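Local coordinates for ethanolamine utilization protein EutN/carboxysome structural protein Ccml (Halothece sp., PDB 6OWG) that probably forms pentamers that close the vertices of a carboxysome-type bacterial microcompartment shell, as do its EutN/CcmL relatives, at residues L56-S61 with M77-I82; Q2-C7 with L25-I30. All coordinates share one frame; numbering follows the deposited sequence.

Interaction 1: residues L56-S61 with M77-I82; sequences LVNRGS and MVVAII
Leu56 lies opposite both Val79 and Ala80, a classic beta bulge in the antiparallel pairing of strands 54-59 and 76-81, two neighbours in the five-stranded barrel of an OB fold. Two backbone bonds fix the bulge. Leu56 N donates to Ala80 O at 2.8 Å, and Val79 N donates to Leu56 O, also at 2.8 Å. The psi of Val79, -21°, departs from an extended strand and makes the bulge. The register shifts by one residue here, and Val57 pairs with Val78 as a non-hydrogen-bonded pair. Both valines turn to the face packed against Leu27 of strand 24-30. Leu56 and Ala80 turn to the other face, where Leu56 packs on Leu24 of a neighbouring subunit. Leu56 sets its CB against Val79 CG2 (3.9 Å). Further out, Ile82 crosses the Leu56 side chain at about a right angle, with Ile82 CG1 3.9 Å from Leu56 CG. Asn58 has CG between its backbone N and carbonyl carbon (chi1 59°). This stands the amide beside the Met77 side chain, both pointing the same way. Its ND2 makes a weak hydrogen bond to Pro73 O of the neighbouring subunit. An alanine here would probably leave that carbonyl without this donor and open a gap beside Val79. The Val79 side chain runs obliquely to that of Asn58, with Val79 CG1 3.4 Å from Asn58 ND2 and 3.7 Å from Asn58 CG.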
loop_
_atom_site.group_PDB
_atom_site.type_symbol
_atom_site.label_atom_id
_atom_site.label_comp_id
_atom_site.label_asym_id
_atom_site.label_seq_id
_atom_site.Cartn_x
_atom_site.Cartn_y
_atom_site.Cartn_z
ATOM N N LEU D 56 -55.566 89.902 -23.830
ATOM C CA LEU D 56 -56.136 89.227 -22.674
ATOM C C LEU D 56 -55.050 89.093 -21.620
ATOM O O LEU D 56 -53.980 88.541 -21.892
ATOM C CB LEU D 56 -56.694 87.852 -23.034
ATOM C CG LEU D 56 -58.018 87.788 -23.785
ATOM C CD1 LEU D 56 -58.378 86.345 -24.016
ATOM C CD2 LEU D 56 -59.113 88.497 -23.017
ATOM N N VAL D 57 -55.325 89.598 -20.427
ATOM C CA VAL D 57 -54.391 89.550 -19.313
ATOM C C VAL D 57 -55.034 88.771 -18.171
ATOM O O VAL D 57 -56.215 88.957 -17.863
ATOM C CB VAL D 57 -53.951 90.978 -18.900
ATOM C CG1 VAL D 57 -55.138 91.883 -18.633
ATOM C CG2 VAL D 57 -53.030 90.949 -17.698
ATOM N N ASN D 58 -54.278 87.846 -17.591
ATOM C CA ASN D 58 -54.770 87.103 -16.448
ATOM C C ASN D 58 -54.255 87.743 -15.160
ATOM O O ASN D 58 -53.492 88.709 -15.179
ATOM C CB ASN D 58 -54.412 85.614 -16.565
ATOM C CG ASN D 58 -52.913 85.347 -16.667
ATOM O OD1 ASN D 58 -52.083 86.243 -16.577
ATOM N ND2 ASN D 58 -52.570 84.087 -16.855
ATOM N N ARG D 59 -54.670 87.190 -14.027
ATOM C CA ARG D 59 -54.307 87.735 -12.733
ATOM C C ARG D 59 -53.908 86.587 -11.823
ATOM O O ARG D 59 -54.378 85.459 -11.978
ATOM C CB ARG D 59 -55.464 88.537 -12.127
ATOM C CG ARG D 59 -55.035 89.626 -11.174
ATOM C CD ARG D 59 -56.208 90.493 -10.758
ATOM N NE ARG D 59 -57.128 89.780 -9.879
ATOM C CZ ARG D 59 -58.144 90.351 -9.240
ATOM N NH1 ARG D 59 -58.366 91.649 -9.374
ATOM N NH2 ARG D 59 -58.932 89.624 -8.462
ATOM N N GLY D 60 -53.018 86.882 -10.885
ATOM C CA GLY D 60 -52.706 85.936 -9.835
ATOM C C GLY D 60 -51.677 84.893 -10.201
ATOM O O GLY D 60 -50.729 85.169 -10.936
ATOM N N SER D 61 -51.863 83.677 -9.691
ATOM C CA SER D 61 -50.912 82.593 -9.888
ATOM C C SER D 61 -50.964 81.999 -11.286
ATOM O O SER D 61 -50.120 81.162 -11.616
ATOM C CB SER D 61 -51.154 81.498 -8.849
ATOM O OG SER D 61 -52.419 80.891 -9.022
ATOM N N MET D 77 -50.165 88.785 -16.548
ATOM C CA MET D 77 -49.467 88.323 -17.739
ATOM C C MET D 77 -50.403 88.400 -18.932
ATOM O O MET D 77 -51.541 87.938 -18.853
ATOM C CB MET D 77 -48.970 86.889 -17.552
ATOM C CG MET D 77 -48.361 86.273 -18.783
ATOM S SD MET D 77 -47.383 84.820 -18.402
ATOM C CE MET D 77 -48.659 83.580 -18.292
ATOM N N VAL D 78 -49.923 88.977 -20.030
ATOM C CA VAL D 78 -50.650 88.911 -21.290
ATOM C C VAL D 78 -50.582 87.482 -21.812
ATOM O O VAL D 78 -49.497 86.952 -22.073
ATOM C CB VAL D 78 -50.077 89.903 -22.308
ATOM C CG1 VAL D 78 -50.641 89.637 -23.687
ATOM C CG2 VAL D 78 -50.362 91.323 -21.877
ATOM N N VAL D 79 -51.742 86.844 -21.951
ATOM C CA VAL D 79 -51.792 85.471 -22.434
ATOM C C VAL D 79 -52.175 85.381 -23.905
ATOM O O VAL D 79 -51.867 84.370 -24.551
ATOM C CB VAL D 79 -52.757 84.616 -21.586
ATOM C CG1 VAL D 79 -52.223 84.473 -20.192
ATOM C CG2 VAL D 79 -54.144 85.226 -21.559
ATOM N N ALA D 80 -52.818 86.405 -24.454
ATOM C CA ALA D 80 -53.290 86.365 -25.824
ATOM C C ALA D 80 -53.401 87.784 -26.343
ATOM O O ALA D 80 -53.732 88.705 -25.598
ATOM C CB ALA D 80 -54.646 85.661 -25.931
ATOM N N ILE D 81 -53.106 87.948 -27.625
ATOM C CA ILE D 81 -53.464 89.149 -28.364
ATOM C C ILE D 81 -54.838 88.909 -28.962
ATOM O O ILE D 81 -55.057 87.898 -29.639
ATOM C CB ILE D 81 -52.430 89.473 -29.453
ATOM C CG1 ILE D 81 -51.084 89.824 -28.825
ATOM C CG2 ILE D 81 -52.910 90.615 -30.321
ATOM C CD1 ILE D 81 -49.961 89.858 -29.817
ATOM N N ILE D 82 -55.771 89.815 -28.690
ATOM C CA ILE D 82 -57.145 89.634 -29.137
ATOM C C ILE D 82 -57.214 89.874 -30.639
ATOM O O ILE D 82 -56.822 90.937 -31.134
ATOM C CB ILE D 82 -58.094 90.565 -28.375
ATOM C CG1 ILE D 82 -58.326 90.045 -26.959
ATOM C CG2 ILE D 82 -59.414 90.692 -29.094
ATOM C CD1 ILE D 82 -58.938 91.064 -26.053
#

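Interaction 2: residues Q2-C7 with L25-I30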
loop_
_atom_site.group_PDB
_atom_site.type_symbol
_atom_site.label_atom_id
_atom_site.label_comp_id
_atom_site.label_asym_id
_atom_site.label_seq_id
_atom_site.Cartn_x
_atom_site.Cartn_y
_atom_site.Cartn_z
ATOM N N GLN D 2 -59.005 89.320 -18.305
ATOM C CA GLN D 2 -59.614 90.605 -18.589
ATOM C C GLN D 2 -59.122 91.091 -19.939
ATOM O O GLN D 2 -58.011 90.767 -20.362
ATOM C CB GLN D 2 -59.278 91.640 -17.517
ATOM C CG GLN D 2 -59.980 91.425 -16.198
ATOM C CD GLN D 2 -61.409 91.901 -16.229
ATOM O OE1 GLN D 2 -62.336 91.140 -15.964
ATOM N NE2 GLN D 2 -61.599 93.171 -16.556
ATOM N N MET D 3 -59.959 91.862 -20.618
ATOM C CA MET D 3 -59.548 92.531 -21.840
ATOM C C MET D 3 -58.894 93.853 -21.481
ATOM O O MET D 3 -59.427 94.628 -20.684
ATOM C CB MET D 3 -60.739 92.764 -22.766
ATOM C CG MET D 3 -61.385 91.495 -23.270
ATOM S SD MET D 3 -62.473 91.787 -24.667
ATOM C CE MET D 3 -63.568 93.024 -23.991
ATOM N N ALA D 4 -57.727 94.101 -22.060
ATOM C CA ALA D 4 -56.983 95.311 -21.773
ATOM C C ALA D 4 -56.376 95.842 -23.060
ATOM O O ALA D 4 -56.139 95.100 -24.014
ATOM C CB ALA D 4 -55.895 95.065 -20.724
ATOM N N LYS D 5 -56.139 97.147 -23.076
ATOM C CA LYS D 5 -55.481 97.822 -24.181
ATOM C C LYS D 5 -54.075 98.217 -23.757
ATOM O O LYS D 5 -53.881 98.755 -22.665
ATOM C CB LYS D 5 -56.273 99.058 -24.609
ATOM C CG LYS D 5 -55.797 99.698 -25.888
ATOM C CD LYS D 5 -56.449 101.050 -26.082
ATOM C CE LYS D 5 -55.915 101.751 -27.318
ATOM N NZ LYS D 5 -56.256 101.014 -28.564
ATOM N N VAL D 6 -53.096 97.943 -24.617
ATOM C CA VAL D 6 -51.700 98.268 -24.333
ATOM C C VAL D 6 -51.546 99.780 -24.455
ATOM O O VAL D 6 -51.619 100.336 -25.550
ATOM C CB VAL D 6 -50.737 97.532 -25.264
ATOM C CG1 VAL D 6 -49.307 97.750 -24.813
ATOM C CG2 VAL D 6 -51.066 96.057 -25.327
ATOM N N CYS D 7 -51.329 100.453 -23.326
ATOM C CA CYS D 7 -51.183 101.902 -23.355
ATOM C C CYS D 7 -49.730 102.334 -23.232
ATOM O O CYS D 7 -49.392 103.472 -23.570
ATOM C CB CYS D 7 -52.030 102.544 -22.258
ATOM S SG CYS D 7 -53.799 102.514 -22.614
ATOM N N LEU D 25 -45.632 95.696 -19.571
ATOM C CA LEU D 25 -46.548 96.529 -20.330
ATOM C C LEU D 25 -47.564 97.176 -19.404
ATOM O O LEU D 25 -48.141 96.533 -18.529
ATOM C CB LEU D 25 -47.273 95.705 -21.397
ATOM C CG LEU D 25 -46.508 95.314 -22.654
ATOM C CD1 LEU D 25 -47.467 94.693 -23.629
ATOM C CD2 LEU D 25 -45.844 96.527 -23.261
ATOM N N LEU D 26 -47.791 98.465 -19.619
ATOM C CA LEU D 26 -48.844 99.202 -18.932
ATOM C C LEU D 26 -50.127 99.020 -19.732
ATOM O O LEU D 26 -50.244 99.530 -20.850
ATOM C CB LEU D 26 -48.483 100.677 -18.792
ATOM C CG LEU D 26 -49.437 101.493 -17.928
ATOM C CD1 LEU D 26 -49.096 101.313 -16.468
ATOM C CD2 LEU D 26 -49.387 102.951 -18.320
ATOM N N LEU D 27 -51.079 98.284 -19.172
ATOM C CA LEU D 27 -52.324 97.963 -19.851
ATOM C C LEU D 27 -53.488 98.604 -19.119
ATOM O O LEU D 27 -53.672 98.364 -17.927
ATOM C CB LEU D 27 -52.547 96.454 -19.911
ATOM C CG LEU D 27 -51.380 95.520 -20.179
ATOM C CD1 LEU D 27 -51.795 94.138 -19.789
ATOM C CD2 LEU D 27 -51.010 95.562 -21.636
ATOM N N GLN D 28 -54.278 99.396 -19.832
ATOM C CA GLN D 28 -55.524 99.924 -19.299
ATOM C C GLN D 28 -56.657 98.969 -19.642
ATOM O O GLN D 28 -56.752 98.496 -20.777
ATOM C CB GLN D 28 -55.826 101.313 -19.854
ATOM C CG GLN D 28 -56.921 102.038 -19.106
ATOM C CD GLN D 28 -57.235 103.385 -19.705
ATOM O OE1 GLN D 28 -56.590 103.819 -20.657
ATOM N NE2 GLN D 28 -58.236 104.058 -19.153
ATOM N N PHE D 29 -57.509 98.691 -18.664
ATOM C CA PHE D 29 -58.610 97.766 -18.876
ATOM C C PHE D 29 -59.715 98.419 -19.691
ATOM O O PHE D 29 -60.013 99.605 -19.533
ATOM C CB PHE D 29 -59.156 97.277 -17.540
ATOM C CG PHE D 29 -58.232 96.352 -16.821
ATOM C CD1 PHE D 29 -57.856 95.153 -17.391
ATOM C CD2 PHE D 29 -57.727 96.682 -15.578
ATOM C CE1 PHE D 29 -56.998 94.302 -16.732
ATOM C CE2 PHE D 29 -56.869 95.829 -14.916
ATOM C CZ PHE D 29 -56.508 94.639 -15.496
ATOM N N ILE D 30 -60.310 97.637 -20.578
ATOM C CA ILE D 30 -61.438 98.057 -21.396
ATOM C C ILE D 30 -62.639 97.226 -20.984
ATOM O O ILE D 30 -62.492 96.079 -20.559
ATOM C CB ILE D 30 -61.139 97.891 -22.897
ATOM C CG1 ILE D 30 -60.568 96.505 -23.147
ATOM C CG2 ILE D 30 -60.165 98.941 -23.370
ATOM C CD1 ILE D 30 -60.288 96.214 -24.545
#
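Gln2 opens the pairing by packing its CB obliquely against the Phe29 ring, with Gln2 CB 3.6 Å from Phe29 CE1. The two side chains cross at about a right angle. At Met3 the backbone does more of the work. Met3 O accepts a hydrogen bond from Ile30 N at 3.1 Å, and it also sits at the edge of the Phe29 ring, in its plane. Ile30 has CG1 between its backbone N and carbonyl carbon (chi1 48°), which brings CG1 and CD1 against Met3 CB. Ala4 faces Phe29 as a non-hydrogen-bonded pair. Its small CB fits between neighbours, 3.7 Å from Leu27 CB and also touching Phe29 CD1. Lys5 and Gln28 form a hydrogen-bonded pair. Lys5 N donates to Gln28 O at 2.7 Å, almost straight, while the return bond from Gln28 N to Lys5 O, 2.9 Å, is more bent (139° at the hydrogen). The lysine chain leads away from strand 24-30, and its NZ bonds to Gly52 O. Gln28 NE2 is held by Leu37 O. Val6 points back to the Ala4 side and divides its methyls. Its CG2 meets Leu27 CD2 at 3.7 Å, the two side chains lying alongside, while CG1 meets Leu25 CD1. Cys7 N closes the ladder with a bond to Leu26 O at 2.9 Å. Cys7 SG rests on Gln28 CB at 3.6 Å. Ala4, Val6, Leu27 and Phe29 thus share one apolar face, with Lys5 and Gln28 on the other. The pair joins the first two long strands of the five-stranded OB-fold barrel, with Ala4 and Phe29 of its apolar face packed on Val57 of strand 54-59.

Both contacts are buried and belong to the same barrel. Strands 54-59 and 2-11 are neighbours, so the two ladders lie side by side, their centres about 10 Å apart. Val57 O and Gln2 N probably hydrogen-bond at 2.8 Å, and Val57 CG1 packs on Phe29 CE1, joining the apolar faces. Interaction 2 is a regular ladder with polar side chains on its other face, anchored within the chain. Interaction 1 is bulged and shares less surface. Its strand 76-81 also pairs with a strand of a neighbouring subunit through Ala80 and Ile81, which carries the sheet across the interface. Interaction 2 reaches that subunit through packing on its Tyr40 and Val42.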